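Side-chain contact in CrmK (Actinoalloteichus sp. WH1-2216-6, PDB 5I1V), which is a flavin-dependent oxidase with covalently bound FAD that takes part in recycling a shunt product in caerulomycin biosynthesis: residues Gly136-Leu141 and Ser399-Tyr404. Numbering follows the deposited sequence.
Sequences GGYGPL and SLKTFY. With FAD (flavin-adenine dinucleotide), chain E.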
loop_
_atom_site.group_PDB
_atom_site.type_symbol
_atom_site.label_atom_id
_atom_site.label_comp_id
_atom_site.label_asym_id
_atom_site.label_seq_id
_atom_site.Cartn_x
_atom_site.Cartn_y
_atom_site.Cartn_z
ATOM N N GLY A 136 9.516 -15.026 -14.205
ATOM C CA GLY A 136 8.288 -15.713 -14.600
ATOM C C GLY A 136 7.142 -15.464 -13.633
ATOM O O GLY A 136 6.519 -16.391 -13.158
ATOM N N GLY A 137 6.884 -14.197 -13.340
ATOM C CA GLY A 137 5.851 -13.837 -12.398
ATOM C C GLY A 137 4.521 -14.465 -12.675
ATOM O O GLY A 137 4.095 -14.559 -13.812
ATOM N N TYR A 138 3.856 -14.882 -11.604
ATOM C CA TYR A 138 2.515 -15.440 -11.653
ATOM C C TYR A 138 1.622 -14.851 -10.551
ATOM O O TYR A 138 2.082 -14.210 -9.593
ATOM C CB TYR A 138 2.548 -16.942 -11.467
ATOM C CG TYR A 138 2.786 -17.344 -10.058
ATOM C CD1 TYR A 138 4.056 -17.315 -9.524
ATOM C CD2 TYR A 138 1.748 -17.749 -9.234
ATOM C CE1 TYR A 138 4.291 -17.676 -8.192
ATOM C CE2 TYR A 138 1.979 -18.082 -7.907
ATOM C CZ TYR A 138 3.254 -18.040 -7.389
ATOM O OH TYR A 138 3.505 -18.379 -6.046
ATOM N N GLY A 139 0.334 -15.063 -10.708
ATOM C CA GLY A 139 -0.604 -14.728 -9.679
ATOM C C GLY A 139 -2.001 -15.258 -9.910
ATOM O O GLY A 139 -2.188 -16.233 -10.637
ATOM N N PRO A 140 -2.980 -14.674 -9.208
ATOM C CA PRO A 140 -4.322 -15.261 -9.175
ATOM C C PRO A 140 -4.987 -15.434 -10.513
ATOM O O PRO A 140 -5.831 -16.315 -10.651
ATOM C CB PRO A 140 -5.113 -14.305 -8.281
ATOM C CG PRO A 140 -4.104 -13.763 -7.351
ATOM C CD PRO A 140 -2.819 -13.657 -8.152
ATOM N N LEU A 141 -4.637 -14.640 -11.512
ATOM C CA LEU A 141 -5.246 -14.825 -12.823
ATOM C C LEU A 141 -4.431 -15.791 -13.712
ATOM O O LEU A 141 -4.786 -15.978 -14.871
ATOM C CB LEU A 141 -5.412 -13.481 -13.557
ATOM C CG LEU A 141 -6.340 -12.426 -12.896
ATOM C CD1 LEU A 141 -6.462 -11.131 -13.709
ATOM C CD2 LEU A 141 -7.724 -13.041 -12.738
ATOM N N SER A 399 1.240 -28.214 -11.161
ATOM C CA SER A 399 -0.195 -28.056 -11.030
ATOM C C SER A 399 -0.511 -27.116 -9.896
ATOM O O SER A 399 -1.570 -26.507 -9.863
ATOM C CB SER A 399 -0.845 -29.417 -10.686
ATOM O OG SER A 399 -0.622 -30.326 -11.725
ATOM N N LEU A 400 0.417 -27.039 -8.948
ATOM C CA LEU A 400 0.174 -26.452 -7.670
ATOM C C LEU A 400 1.521 -25.936 -7.122
ATOM O O LEU A 400 2.545 -26.572 -7.317
ATOM C CB LEU A 400 -0.447 -27.511 -6.749
ATOM C CG LEU A 400 -1.084 -26.892 -5.522
ATOM C CD1 LEU A 400 -2.438 -27.471 -5.216
ATOM C CD2 LEU A 400 -0.126 -27.036 -4.351
ATOM N N LYS A 401 1.508 -24.762 -6.527
ATOM C CA LYS A 401 2.676 -24.188 -5.908
ATOM C C LYS A 401 2.528 -24.205 -4.388
ATOM O O LYS A 401 1.400 -24.138 -3.849
ATOM C CB LYS A 401 2.908 -22.772 -6.385
ATOM C CG LYS A 401 3.230 -22.659 -7.853
ATOM C CD LYS A 401 3.592 -21.230 -8.219
ATOM C CE LYS A 401 4.613 -21.163 -9.339
ATOM N NZ LYS A 401 5.952 -21.516 -8.835
ATOM N N THR A 402 3.656 -24.351 -3.697
ATOM C CA THR A 402 3.669 -24.228 -2.253
ATOM C C THR A 402 4.806 -23.269 -1.869
ATOM O O THR A 402 5.830 -23.194 -2.539
ATOM C CB THR A 402 3.846 -25.569 -1.498
ATOM O OG1 THR A 402 5.226 -25.948 -1.513
ATOM C CG2 THR A 402 2.941 -26.670 -2.093
ATOM N N PHE A 403 4.575 -22.568 -0.778
ATOM C CA PHE A 403 5.362 -21.459 -0.318
ATOM C C PHE A 403 5.435 -21.625 1.210
ATOM O O PHE A 403 4.462 -22.063 1.826
ATOM C CB PHE A 403 4.601 -20.195 -0.724
ATOM C CG PHE A 403 5.214 -18.923 -0.246
ATOM C CD1 PHE A 403 6.453 -18.516 -0.730
ATOM C CD2 PHE A 403 4.560 -18.119 0.656
ATOM C CE1 PHE A 403 7.027 -17.328 -0.289
ATOM C CE2 PHE A 403 5.121 -16.927 1.093
ATOM C CZ PHE A 403 6.359 -16.532 0.619
ATOM N N TYR A 404 6.594 -21.316 1.792
ATOM C CA TYR A 404 6.857 -21.390 3.218
ATOM C C TYR A 404 7.411 -20.034 3.622
ATOM O O TYR A 404 8.243 -19.473 2.880
ATOM C CB TYR A 404 7.932 -22.408 3.531
ATOM C CG TYR A 404 7.620 -23.802 3.103
ATOM C CD1 TYR A 404 7.504 -24.153 1.761
ATOM C CD2 TYR A 404 7.463 -24.812 4.053
ATOM C CE1 TYR A 404 7.239 -25.465 1.382
ATOM C CE2 TYR A 404 7.171 -26.105 3.673
ATOM C CZ TYR A 404 7.054 -26.436 2.360
ATOM O OH TYR A 404 6.816 -27.764 2.046
HETATM P PA FAD E . 14.728 -6.749 -6.003
HETATM O O1A FAD E . 15.089 -7.175 -4.602
HETATM O O2A FAD E . 14.923 -5.294 -6.312
HETATM O O5B FAD E . 15.492 -7.634 -7.051
HETATM C C5B FAD E . 15.322 -9.045 -7.143
HETATM C C4B FAD E . 16.494 -9.638 -7.938
HETATM O O4B FAD E . 16.349 -9.173 -9.295
HETATM C C3B FAD E . 17.896 -9.226 -7.546
HETATM O O3B FAD E . 18.791 -10.243 -7.960
HETATM C C2B FAD E . 18.148 -7.999 -8.377
HETATM O O2B FAD E . 19.496 -7.532 -8.487
HETATM C C1B FAD E . 17.436 -8.367 -9.685
HETATM N N9A FAD E . 16.869 -7.175 -10.363
HETATM C C8A FAD E . 16.038 -6.208 -9.868
HETATM N N7A FAD E . 15.854 -5.222 -10.806
HETATM C C5A FAD E . 16.557 -5.593 -11.856
HETATM C C6A FAD E . 16.744 -5.002 -13.158
HETATM N N6A FAD E . 16.093 -3.883 -13.407
HETATM N N1A FAD E . 17.552 -5.643 -14.009
HETATM C C2A FAD E . 18.210 -6.776 -13.682
HETATM N N3A FAD E . 18.040 -7.424 -12.501
HETATM C C4A FAD E . 17.266 -6.804 -11.574
HETATM N N1 FAD E . 6.327 -13.395 -7.195
HETATM C C2 FAD E . 5.320 -13.894 -7.948
HETATM O O2 FAD E . 5.566 -14.439 -9.031
HETATM N N3 FAD E . 4.023 -13.829 -7.577
HETATM C C4 FAD E . 3.604 -13.310 -6.429
HETATM O O4 FAD E . 2.387 -13.241 -6.154
HETATM C C4X FAD E . 4.610 -12.732 -5.550
HETATM N N5 FAD E . 4.257 -12.180 -4.358
HETATM C C5X FAD E . 5.201 -11.566 -3.627
HETATM C C6 FAD E . 4.838 -10.853 -2.485
HETATM C C7 FAD E . 5.763 -10.203 -1.668
HETATM C C7M FAD E . 5.283 -9.432 -0.433
HETATM C C8 FAD E . 7.183 -10.294 -2.072
HETATM C C8M FAD E . 8.266 -9.651 -1.249
HETATM C C9 FAD E . 7.579 -11.009 -3.208
HETATM C C9A FAD E . 6.633 -11.648 -4.008
HETATM N N10 FAD E . 6.995 -12.353 -5.162
HETATM C C10 FAD E . 6.004 -12.867 -5.978
HETATM C "C1'" FAD E . 8.389 -12.680 -5.461
HETATM C "C2'" FAD E . 8.986 -11.660 -6.375
HETATM O "O2'" FAD E . 8.578 -11.946 -7.698
HETATM C "C3'" FAD E . 10.474 -11.599 -6.272
HETATM O "O3'" FAD E . 10.830 -11.294 -4.895
HETATM C "C4'" FAD E . 11.067 -10.572 -7.260
HETATM O "O4'" FAD E . 12.390 -11.000 -7.579
HETATM C "C5'" FAD E . 11.068 -9.182 -6.654
HETATM O "O5'" FAD E . 11.539 -8.266 -7.642
HETATM P P FAD E . 11.968 -6.837 -7.102
HETATM O O1P FAD E . 10.906 -6.270 -6.234
HETATM O O2P FAD E . 12.473 -6.007 -8.240
HETATM O O3P FAD E . 13.219 -7.228 -6.148
#
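Lys401, on strand 400-408, meets Tyr138 with the methylene part of its side chain, and this pair makes up the contact. Its CD sits over one face of the phenol ring, 3.6 Å from the centroid and 24° off the ring normal, which satisfies the criteria for a CH-pi interaction. The offset is toward the hydroxyl end, since the closest approach is CD to Tyr138 CZ at 3.3 Å. CE then continues across the same ring, 3.7 Å from Tyr138 CE1. Bends at chi3 and chi4 turn the chain along the ring, and NZ is carried past it to a salt bridge with Asp346. Tyr446 and Tyr380 add cation-pi contacts to the ammonium group and also meet the Tyr138 ring edge-to-face.

The opposite face of the Tyr138 ring is approached by the pyrimidine end of the flavin, whose plane is tilted against it: FAD N3 stands 3.9 Å above the ring plane, toward the rim, and FAD O2 is 3.3 Å from Tyr138 CD1. Two backbone hydrogen bonds fix that end: Tyr138 N donates to FAD O2 (3.1 Å, 168°), and FAD N3 donates to Tyr138 O (2.8 Å, 158°). A tyrosine between the tilted pyrimidine edge and the lysine methylenes thus joins the FAD-binding loop to the antiparallel sheet that in relatives forms the substrate-binding domain, consistent with the domain interface of berberine-bridge-enzyme-like flavoproteins.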